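PDB 2P6W: putative glycosyltransferase (Mannosyltransferase) involved in glycosylating the PBCV-1 major capsid protein from Paramecium bursaria Chlorella virus 1, which probably transfers a sugar from a nucleotide-sugar donor, in a manganese-bound N-terminal domain of the GT-A type, during glycosylation of the viral major capsid protein. Local coordinates for residues H56-S60 with T122-F126; D80-N86 with D190-M196; F110-W115 with N178-Y184. One frame throughout, in Å; residues are numbered along the deposited sequence.

Contact 1. Residues H56-S60 with T122-F126; sequences HFRRS and TGVKF
Two torsions turn the side chain of Arg59 toward Thr122: CG sits between the backbone N and the carbonyl carbon (chi1 64°), and the chain bends again at chi3 (75°). The second bend folds the guanidinium back over its own segment, where NE donates to His56 O at 2.9 Å. That bond lies in the carbonyl plane but is tilted from the guanidinium plane, and its N-H...O angle of 144° shows it is not straight. The same fold places the guanidinium face against the His56 ring, with His56 CE1 over the centre of the guanidinium. Held in this way, the group presents NH1 edge-on to the other segment, 3.0 Å from Thr122 O.

His56 and Thr122 meet through a water. The side chains run at about a right angle to each other, and the water in the plane of the imidazole lies 2.7 Å from His56 NE2 while donating to Thr122 OG1 at 2.7 Å. Thr122 OG1 is also hydrogen-bonded to Glu153.

Lys125 reaches across with its first two side-chain torsions extended and a bend at chi3, which leaves NZ 3.9 Å from Ser60 OG, itself hydrogen-bonded to Glu135. A second water accepts from Lys125 NZ at 3.0 Å and gives a weak bond to Arg59 O. Although Lys125 NZ is only 5.9 Å from Arg59 NE, acidic groups probably offset the like charges: Lys125 forms salt bridges with Glu153 and Glu135, and Arg59 forms one with Asp80. Arg59 binds UDP-glucose, so the network probably helps position a donor-binding side chain.

The contact joins the junction of helices 52-57 and 59-69 to strand 124-128; strand 75-79 touches Arg59 through Trp78, and helices 132-140 and 153-164 pack on Phe57 and Ser60.

Contact 2. Residues D80-N86 with D190-M196; sequences DSDVYVN and DALFVHM. With MN (manganese (II) ion), chain B.
His195 lies beside Asp82, its CG anti to the backbone N (chi1 -179°), which carries the ring toward the metal. CB and CG pass Val83 CG2, which sits over the imidazole face in a CH-pi contact, 3.9 Å from the ring centroid. ND1 is hydrogen-bonded to Asn178 OD1, CD2 runs past Asp82 OD2, and CE1 lies near Asp80 OD2. At the tip, NE2 binds manganese at 2.3 Å; with the Asn178 bond this probably fixes the ring's rotation. The carboxylate of Asp82 is nearly coplanar with the ring, 17° apart, whereas that of Asp80 stands at 87° to it. Each aspartate gives OD2 to the metal at 2.1 Å, while Asp80 OD1 is held by Trp78 NE1 and Arg59. This is the DxD motif of GT-A glycosyltransferases: a type I turn from Asp80 to Val83 brings both carboxylates to one ion.

Beyond the turn, strands 83-85 and 193-195 pair antiparallel. Tyr84 and Val194 exchange two backbone bonds, and Val194 CB lies over the tyrosine ring face, 3.8 Å from its centroid. Met196 CG meets that ring's edge. On the opposite sheet face, Val85 CG2 touches the Phe193 edge at CE1 (3.8 Å). Asn86 ND2 donates to Ala191 O at 2.8 Å.

Contact 3. Residues F110-W115 with N178-Y184; sequences FHEAPW and NCIVKAY
Tyr184 OH donates to Ala113 O at 2.7 Å, the shortest polar bond between these segments. The hydroxyl comes from above the carbonyl plane, 44° out of it, with a C=O...O angle of 124°, so it does not follow a carbonyl lone pair. Tyr184 CG lies anti to the carbonyl carbon, which helps swing the phenol toward Ala113. Ala113 N donates to His111 ND1 at 3.0 Å within the imidazole plane, and His111 NE2 is hydrogen-bonded to Asp173.

Trp115 turns the edge of its five-membered ring toward the face of Tyr184 in an offset edge-to-face pair, the planes 69° apart and the centroids separated by 5.5 Å. Trp115 CD1 touches Tyr184 CE1 at 3.6 Å. Trp115 CB packs on Ala183 CB, and a water that donates to Ala183 O at 2.8 Å accepts a weak bond from Trp115 NE1.

The contact joins the loop that leaves strand 107-110 of the central sheet to strand 179-180, an outer strand of the small three-stranded sheet, and to the turn after it. Nearer the metal, the Phe110 ring and Asn178 amide planes are nearly perpendicular; the residues touch at Phe110 CB and Asn178 CB, 3.9 Å apart. Asn178 OD1 is hydrogen-bonded to His195 and ND2 to Asn121. Ile180 CD1 packs against Glu112, whose carboxylate is bound by Ser117, Tyr118 and Asn121.

How the contacts relate
Contact 2 supplies the protein ligands of the manganese, and the other two bear on those ligands, contact 1 on Asp80 and contact 3 on His195. From contact 1, Arg59 NH1 forms a salt bridge with Asp80 OD1 at 3.2 Å, leaving OD2 for the metal, and Gly123 O lies 2.9 Å from Asp80 N, a probable backbone hydrogen bond. From contact 3, Asn178 OD1 is hydrogen-bonded to His195 ND1 (2.7 Å), a second-shell role; its nearest side-chain atom is about 7 Å from the ion. His195 N lies 2.9 Å from Cys179 O, a probable hydrogen bond joining contacts 2 and 3 in one sheet. Contacts 1 and 3 meet by packing, with Phe110 CD2 3.4 Å from Val124 O.

Contact 1. Residues H56-S60 with T122-F126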
loop_
_atom_site.group_PDB
_atom_site.type_symbol
_atom_site.label_atom_id
_atom_site.label_comp_id
_atom_site.label_asym_id
_atom_site.label_seq_id
_atom_site.Cartn_x
_atom_site.Cartn_y
_atom_site.Cartn_z
ATOM N N HIS A 56 7.158 0.523 -9.975
ATOM C CA HIS A 56 5.798 0.395 -9.464
ATOM C C HIS A 56 5.496 -1.062 -9.078
ATOM O O HIS A 56 4.884 -1.327 -8.032
ATOM C CB HIS A 56 4.789 0.896 -10.483
ATOM C CG HIS A 56 3.416 1.026 -9.921
ATOM N ND1 HIS A 56 2.549 -0.046 -9.817
ATOM C CD2 HIS A 56 2.774 2.089 -9.380
ATOM C CE1 HIS A 56 1.418 0.362 -9.270
ATOM N NE2 HIS A 56 1.528 1.653 -8.988
ATOM N N PHE A 57 5.943 -2.001 -9.910
ATOM C CA PHE A 57 5.673 -3.420 -9.671
ATOM C C PHE A 57 6.425 -3.975 -8.473
ATOM O O PHE A 57 6.076 -5.040 -7.972
ATOM C CB PHE A 57 6.036 -4.255 -10.890
ATOM C CG PHE A 57 4.922 -4.394 -11.894
ATOM C CD1 PHE A 57 3.982 -5.424 -11.756
ATOM C CD2 PHE A 57 4.831 -3.530 -12.990
ATOM C CE1 PHE A 57 2.955 -5.579 -12.683
ATOM C CE2 PHE A 57 3.794 -3.679 -13.933
ATOM C CZ PHE A 57 2.864 -4.722 -13.769
ATOM N N ARG A 58 7.462 -3.263 -8.029
ATOM C CA ARG A 58 8.338 -3.804 -6.982
ATOM C C ARG A 58 7.606 -4.228 -5.700
ATOM O O ARG A 58 8.054 -5.158 -5.022
ATOM C CB ARG A 58 9.501 -2.860 -6.654
ATOM C CG ARG A 58 10.645 -3.598 -5.967
ATOM C CD ARG A 58 11.925 -2.803 -5.942
ATOM N NE ARG A 58 13.075 -3.683 -5.698
ATOM C CZ ARG A 58 13.932 -3.551 -4.689
ATOM N NH1 ARG A 58 13.810 -2.558 -3.828
ATOM N NH2 ARG A 58 14.936 -4.408 -4.566
ATOM N N ARG A 59 6.485 -3.581 -5.374
ATOM C CA ARG A 59 5.681 -3.978 -4.207
ATOM C C ARG A 59 5.302 -5.477 -4.220
ATOM O O ARG A 59 5.208 -6.111 -3.166
ATOM C CB ARG A 59 4.429 -3.122 -4.120
ATOM C CG ARG A 59 3.491 -3.305 -5.274
ATOM C CD ARG A 59 2.468 -2.160 -5.307
ATOM N NE ARG A 59 3.124 -0.958 -5.805
ATOM C CZ ARG A 59 2.634 0.270 -5.689
ATOM N NH1 ARG A 59 1.475 0.465 -5.077
ATOM N NH2 ARG A 59 3.318 1.304 -6.174
ATOM N N SER A 60 5.091 -6.037 -5.413
ATOM C CA SER A 60 4.694 -7.443 -5.539
ATOM C C SER A 60 5.885 -8.398 -5.415
ATOM O O SER A 60 5.715 -9.625 -5.316
ATOM C CB SER A 60 3.940 -7.674 -6.851
ATOM O OG SER A 60 2.748 -6.913 -6.870
ATOM N N THR A 122 -3.753 1.577 -5.602
ATOM C CA THR A 122 -3.097 0.513 -4.839
ATOM C C THR A 122 -1.935 1.012 -3.980
ATOM O O THR A 122 -1.092 0.220 -3.553
ATOM C CB THR A 122 -2.622 -0.641 -5.755
ATOM O OG1 THR A 122 -1.825 -0.110 -6.818
ATOM C CG2 THR A 122 -3.827 -1.433 -6.321
ATOM N N GLY A 123 -1.932 2.316 -3.683
ATOM C CA GLY A 123 -0.963 2.895 -2.745
ATOM C C GLY A 123 -1.148 2.321 -1.343
ATOM O O GLY A 123 -0.233 2.360 -0.511
ATOM N N VAL A 124 -2.351 1.806 -1.086
ATOM C CA VAL A 124 -2.690 1.040 0.129
ATOM C C VAL A 124 -3.430 -0.205 -0.357
ATOM O O VAL A 124 -4.433 -0.077 -1.063
ATOM C CB VAL A 124 -3.634 1.833 1.066
ATOM C CG1 VAL A 124 -3.950 1.005 2.297
ATOM C CG2 VAL A 124 -2.966 3.156 1.495
ATOM N N LYS A 125 -2.929 -1.389 0.001
ATOM C CA LYS A 125 -3.459 -2.636 -0.567
ATOM C C LYS A 125 -3.272 -3.756 0.441
ATOM O O LYS A 125 -2.143 -4.031 0.873
ATOM C CB LYS A 125 -2.709 -2.990 -1.867
ATOM C CG LYS A 125 -3.142 -4.290 -2.523
ATOM C CD LYS A 125 -2.340 -4.589 -3.805
ATOM C CE LYS A 125 -0.890 -4.988 -3.507
ATOM N NZ LYS A 125 -0.253 -5.638 -4.741
ATOM N N PHE A 126 -4.386 -4.386 0.823
ATOM C CA PHE A 126 -4.388 -5.537 1.725
ATOM C C PHE A 126 -4.390 -6.800 0.900
ATOM O O PHE A 126 -5.233 -6.960 0.021
ATOM C CB PHE A 126 -5.666 -5.566 2.572
ATOM C CG PHE A 126 -5.733 -4.513 3.645
ATOM C CD1 PHE A 126 -5.433 -4.838 4.959
ATOM C CD2 PHE A 126 -6.163 -3.210 3.355
ATOM C CE1 PHE A 126 -5.524 -3.874 5.985
ATOM C CE2 PHE A 126 -6.253 -2.238 4.382
ATOM C CZ PHE A 126 -5.944 -2.585 5.687
HETATM O O HOH W 1 -0.561 2.236 -7.326
HETATM O O HOH W 2 2.142 -6.211 -3.055
#

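Contact 2. Residues D80-N86 with D190-M196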
loop_
_atom_site.group_PDB
_atom_site.type_symbol
_atom_site.label_atom_id
_atom_site.label_comp_id
_atom_site.label_asym_id
_atom_site.label_seq_id
_atom_site.Cartn_x
_atom_site.Cartn_y
_atom_site.Cartn_z
ATOM N N ASP A 80 2.559 2.594 0.153
ATOM C CA ASP A 80 3.569 3.388 -0.576
ATOM C C ASP A 80 4.403 4.158 0.439
ATOM O O ASP A 80 3.912 4.500 1.521
ATOM C CB ASP A 80 2.914 4.434 -1.486
ATOM C CG ASP A 80 2.360 3.852 -2.773
ATOM O OD1 ASP A 80 2.462 2.625 -2.987
ATOM O OD2 ASP A 80 1.817 4.648 -3.573
ATOM N N SER A 81 5.645 4.472 0.097
ATOM C CA SER A 81 6.460 5.300 0.988
ATOM C C SER A 81 5.953 6.743 1.091
ATOM O O SER A 81 6.435 7.516 1.936
ATOM C CB SER A 81 7.934 5.284 0.556
ATOM O OG SER A 81 8.053 5.682 -0.804
ATOM N N ASP A 82 4.965 7.095 0.270
ATOM C CA ASP A 82 4.337 8.411 0.357
ATOM C C ASP A 82 2.997 8.339 1.140
ATOM O O ASP A 82 2.178 9.256 1.094
ATOM C CB ASP A 82 4.178 9.010 -1.028
ATOM C CG ASP A 82 3.722 7.991 -2.061
ATOM O OD1 ASP A 82 4.588 7.425 -2.776
ATOM O OD2 ASP A 82 2.508 7.748 -2.162
ATOM N N VAL A 83 2.812 7.253 1.889
ATOM C CA VAL A 83 1.647 7.116 2.771
ATOM C C VAL A 83 2.131 7.189 4.224
ATOM O O VAL A 83 3.178 6.639 4.556
ATOM C CB VAL A 83 0.909 5.764 2.527
ATOM C CG1 VAL A 83 -0.144 5.542 3.590
ATOM C CG2 VAL A 83 0.261 5.738 1.137
ATOM N N TYR A 84 1.394 7.872 5.097
ATOM C CA TYR A 84 1.786 7.841 6.508
ATOM C C TYR A 84 0.594 7.592 7.415
ATOM O O TYR A 84 -0.548 7.593 6.973
ATOM C CB TYR A 84 2.510 9.120 6.910
ATOM C CG TYR A 84 1.661 10.368 6.827
ATOM C CD1 TYR A 84 0.979 10.853 7.943
ATOM C CD2 TYR A 84 1.573 11.087 5.636
ATOM C CE1 TYR A 84 0.209 12.001 7.863
ATOM C CE2 TYR A 84 0.807 12.250 5.541
ATOM C CZ TYR A 84 0.120 12.702 6.665
ATOM O OH TYR A 84 -0.630 13.852 6.582
ATOM N N VAL A 85 0.889 7.348 8.684
ATOM C CA VAL A 85 -0.146 7.144 9.669
ATOM C C VAL A 85 -0.489 8.501 10.273
ATOM O O VAL A 85 0.385 9.200 10.796
ATOM C CB VAL A 85 0.327 6.158 10.755
ATOM C CG1 VAL A 85 -0.684 6.086 11.873
ATOM C CG2 VAL A 85 0.550 4.749 10.153
ATOM N N ASN A 86 -1.760 8.877 10.186
ATOM C CA ASN A 86 -2.260 10.108 10.812
ATOM C C ASN A 86 -2.024 10.084 12.336
ATOM O O ASN A 86 -2.611 9.249 13.028
ATOM C CB ASN A 86 -3.758 10.227 10.524
ATOM C CG ASN A 86 -4.409 11.429 11.201
ATOM O OD1 ASN A 86 -3.731 12.310 11.734
ATOM N ND2 ASN A 86 -5.736 11.457 11.191
ATOM N N ASP A 190 -9.414 12.793 9.947
ATOM C CA ASP A 190 -10.010 11.610 10.561
ATOM C C ASP A 190 -9.498 10.311 9.959
ATOM O O ASP A 190 -9.967 9.231 10.325
ATOM C CB ASP A 190 -11.537 11.666 10.448
ATOM C CG ASP A 190 -12.153 12.716 11.362
ATOM O OD1 ASP A 190 -11.564 13.026 12.428
ATOM O OD2 ASP A 190 -13.231 13.225 11.002
ATOM N N ALA A 191 -8.543 10.414 9.030
ATOM C CA ALA A 191 -8.040 9.220 8.348
ATOM C C ALA A 191 -7.119 8.408 9.254
ATOM O O ALA A 191 -6.629 8.918 10.259
ATOM C CB ALA A 191 -7.298 9.624 7.070
ATOM N N LEU A 192 -6.887 7.149 8.894
ATOM C CA LEU A 192 -5.795 6.389 9.476
ATOM C C LEU A 192 -4.578 6.537 8.560
ATOM O O LEU A 192 -3.521 6.971 9.013
ATOM C CB LEU A 192 -6.153 4.912 9.616
ATOM C CG LEU A 192 -5.007 4.033 10.141
ATOM C CD1 LEU A 192 -4.533 4.499 11.539
ATOM C CD2 LEU A 192 -5.491 2.554 10.154
ATOM N N PHE A 193 -4.738 6.159 7.285
ATOM C CA PHE A 193 -3.642 6.257 6.297
ATOM C C PHE A 193 -3.845 7.436 5.346
ATOM O O PHE A 193 -4.849 7.514 4.640
ATOM C CB PHE A 193 -3.524 4.947 5.494
ATOM C CG PHE A 193 -3.198 3.753 6.350
ATOM C CD1 PHE A 193 -2.164 3.818 7.279
ATOM C CD2 PHE A 193 -3.927 2.569 6.238
ATOM C CE1 PHE A 193 -1.842 2.719 8.087
ATOM C CE2 PHE A 193 -3.617 1.481 7.025
ATOM C CZ PHE A 193 -2.573 1.557 7.962
ATOM N N VAL A 194 -2.882 8.357 5.358
ATOM C CA VAL A 194 -2.957 9.562 4.558
ATOM C C VAL A 194 -1.979 9.406 3.387
ATOM O O VAL A 194 -0.815 9.066 3.581
ATOM C CB VAL A 194 -2.599 10.809 5.394
ATOM C CG1 VAL A 194 -2.632 12.061 4.521
ATOM C CG2 VAL A 194 -3.556 10.955 6.583
ATOM N N HIS A 195 -2.437 9.657 2.166
ATOM C CA HIS A 195 -1.647 9.294 1.001
ATOM C C HIS A 195 -1.242 10.549 0.207
ATOM O O HIS A 195 -2.087 11.235 -0.342
ATOM C CB HIS A 195 -2.445 8.302 0.148
ATOM C CG HIS A 195 -1.732 7.817 -1.077
ATOM N ND1 HIS A 195 -2.330 6.972 -1.994
ATOM C CD2 HIS A 195 -0.473 8.042 -1.535
ATOM C CE1 HIS A 195 -1.467 6.700 -2.962
ATOM N NE2 HIS A 195 -0.337 7.342 -2.712
ATOM N N MET A 196 0.046 10.874 0.223
ATOM C CA MET A 196 0.548 12.041 -0.519
ATOM C C MET A 196 0.742 11.709 -2.000
ATOM O O MET A 196 1.851 11.778 -2.532
ATOM C CB MET A 196 1.857 12.542 0.111
ATOM C CG MET A 196 1.752 12.937 1.586
ATOM S SD MET A 196 3.377 13.436 2.235
ATOM C CE MET A 196 4.273 11.883 2.114
HETATM MN MN MN B . 1.645 6.784 -3.778
#

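Contact 3. Residues F110-W115 with N178-Y184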
loop_
_atom_site.group_PDB
_atom_site.type_symbol
_atom_site.label_atom_id
_atom_site.label_comp_id
_atom_site.label_asym_id
_atom_site.label_seq_id
_atom_site.Cartn_x
_atom_site.Cartn_y
_atom_site.Cartn_z
ATOM N N PHE A 110 -9.068 0.105 -2.640
ATOM C CA PHE A 110 -9.747 1.393 -2.430
ATOM C C PHE A 110 -9.888 2.152 -3.722
ATOM O O PHE A 110 -8.958 2.190 -4.525
ATOM C CB PHE A 110 -8.994 2.225 -1.371
ATOM C CG PHE A 110 -8.763 1.448 -0.135
ATOM C CD1 PHE A 110 -9.764 1.360 0.825
ATOM C CD2 PHE A 110 -7.598 0.702 0.024
ATOM C CE1 PHE A 110 -9.602 0.559 1.950
ATOM C CE2 PHE A 110 -7.418 -0.092 1.134
ATOM C CZ PHE A 110 -8.426 -0.177 2.109
ATOM N N HIS A 111 -11.067 2.740 -3.926
ATOM C CA HIS A 111 -11.249 3.584 -5.089
ATOM C C HIS A 111 -10.676 4.973 -4.844
ATOM O O HIS A 111 -10.216 5.282 -3.738
ATOM C CB HIS A 111 -12.721 3.629 -5.535
ATOM C CG HIS A 111 -13.622 4.419 -4.637
ATOM N ND1 HIS A 111 -13.646 5.797 -4.641
ATOM C CD2 HIS A 111 -14.582 4.028 -3.760
ATOM C CE1 HIS A 111 -14.549 6.222 -3.777
ATOM N NE2 HIS A 111 -15.143 5.167 -3.241
ATOM N N GLU A 112 -10.666 5.788 -5.902
ATOM C CA GLU A 112 -10.163 7.177 -5.805
ATOM C C GLU A 112 -11.125 8.124 -6.520
ATOM O O GLU A 112 -10.714 9.132 -7.086
ATOM C CB GLU A 112 -8.733 7.304 -6.353
ATOM C CG GLU A 112 -8.499 6.727 -7.770
ATOM C CD GLU A 112 -7.116 7.033 -8.325
ATOM O OE1 GLU A 112 -6.187 7.290 -7.528
ATOM O OE2 GLU A 112 -6.966 7.005 -9.564
ATOM N N ALA A 113 -12.416 7.822 -6.429
ATOM C CA ALA A 113 -13.441 8.593 -7.135
ATOM C C ALA A 113 -13.918 9.799 -6.343
ATOM O O ALA A 113 -13.848 9.794 -5.122
ATOM C CB ALA A 113 -14.633 7.690 -7.435
ATOM N N PRO A 114 -14.431 10.831 -7.036
ATOM C CA PRO A 114 -14.442 11.029 -8.481
ATOM C C PRO A 114 -13.210 11.780 -9.011
ATOM O O PRO A 114 -13.182 12.147 -10.199
ATOM C CB PRO A 114 -15.676 11.914 -8.660
ATOM C CG PRO A 114 -15.628 12.819 -7.494
ATOM C CD PRO A 114 -15.122 11.939 -6.347
ATOM N N TRP A 115 -12.218 11.989 -8.142
ATOM C CA TRP A 115 -11.099 12.904 -8.410
ATOM C C TRP A 115 -9.898 12.224 -9.081
ATOM O O TRP A 115 -8.971 12.915 -9.522
ATOM C CB TRP A 115 -10.627 13.571 -7.103
ATOM C CG TRP A 115 -11.762 14.043 -6.284
ATOM C CD1 TRP A 115 -12.171 13.550 -5.069
ATOM C CD2 TRP A 115 -12.664 15.098 -6.619
ATOM N NE1 TRP A 115 -13.272 14.246 -4.622
ATOM C CE2 TRP A 115 -13.610 15.192 -5.563
ATOM C CE3 TRP A 115 -12.765 15.982 -7.706
ATOM C CZ2 TRP A 115 -14.646 16.127 -5.570
ATOM C CZ3 TRP A 115 -13.801 16.922 -7.712
ATOM C CH2 TRP A 115 -14.728 16.985 -6.643
ATOM N N ASN A 178 -7.111 5.116 2.468
ATOM C CA ASN A 178 -6.236 5.551 1.374
ATOM C C ASN A 178 -6.615 6.994 1.079
ATOM O O ASN A 178 -7.112 7.329 0.004
ATOM C CB ASN A 178 -6.380 4.643 0.151
ATOM C CG ASN A 178 -5.293 4.882 -0.893
ATOM O OD1 ASN A 178 -4.531 5.858 -0.823
ATOM N ND2 ASN A 178 -5.200 3.970 -1.872
ATOM N N CYS A 179 -6.415 7.836 2.093
ATOM C CA CYS A 179 -6.946 9.186 2.050
ATOM C C CYS A 179 -5.993 10.120 1.320
ATOM O O CYS A 179 -5.098 10.741 1.917
ATOM C CB CYS A 179 -7.262 9.675 3.468
ATOM S SG CYS A 179 -8.137 11.249 3.406
ATOM N N ILE A 180 -6.175 10.183 -0.001
ATOM C CA ILE A 180 -5.367 11.034 -0.870
ATOM C C ILE A 180 -5.512 12.499 -0.451
ATOM O O ILE A 180 -6.627 13.026 -0.362
ATOM C CB ILE A 180 -5.759 10.814 -2.352
ATOM C CG1 ILE A 180 -5.392 9.383 -2.791
ATOM C CG2 ILE A 180 -5.088 11.850 -3.251
ATOM C CD1 ILE A 180 -5.928 8.991 -4.159
ATOM N N VAL A 181 -4.383 13.143 -0.143
ATOM C CA VAL A 181 -4.428 14.453 0.499
ATOM C C VAL A 181 -5.093 15.522 -0.355
ATOM O O VAL A 181 -5.936 16.253 0.134
ATOM C CB VAL A 181 -3.046 14.940 0.953
ATOM C CG1 VAL A 181 -2.016 14.659 -0.082
ATOM C CG2 VAL A 181 -3.073 16.433 1.283
ATOM N N LYS A 182 -4.716 15.611 -1.624
ATOM C CA LYS A 182 -5.287 16.674 -2.456
ATOM C C LYS A 182 -6.760 16.458 -2.807
ATOM O O LYS A 182 -7.501 17.425 -3.025
ATOM C CB LYS A 182 -4.441 16.877 -3.718
ATOM C CG LYS A 182 -3.166 17.689 -3.416
ATOM C CD LYS A 182 -2.291 17.837 -4.636
ATOM C CE LYS A 182 -1.223 18.904 -4.423
ATOM N NZ LYS A 182 -0.497 19.227 -5.690
ATOM N N ALA A 183 -7.168 15.189 -2.862
ATOM C CA ALA A 183 -8.506 14.809 -3.309
ATOM C C ALA A 183 -9.562 14.836 -2.202
ATOM O O ALA A 183 -10.739 15.161 -2.463
ATOM C CB ALA A 183 -8.455 13.431 -3.925
ATOM N N TYR A 184 -9.145 14.458 -0.991
ATOM C CA TYR A 184 -10.048 14.384 0.154
ATOM C C TYR A 184 -9.531 15.182 1.357
ATOM O O TYR A 184 -9.410 14.644 2.451
ATOM C CB TYR A 184 -10.273 12.907 0.557
ATOM C CG TYR A 184 -10.631 11.987 -0.588
ATOM C CD1 TYR A 184 -11.875 12.078 -1.239
ATOM C CD2 TYR A 184 -9.724 11.014 -1.027
ATOM C CE1 TYR A 184 -12.193 11.221 -2.303
ATOM C CE2 TYR A 184 -10.041 10.145 -2.072
ATOM C CZ TYR A 184 -11.273 10.257 -2.704
ATOM O OH TYR A 184 -11.543 9.397 -3.741
HETATM O O HOH W 3 -7.506 6.204 -2.808
HETATM O O HOH W 4 -13.317 15.624 -1.585
#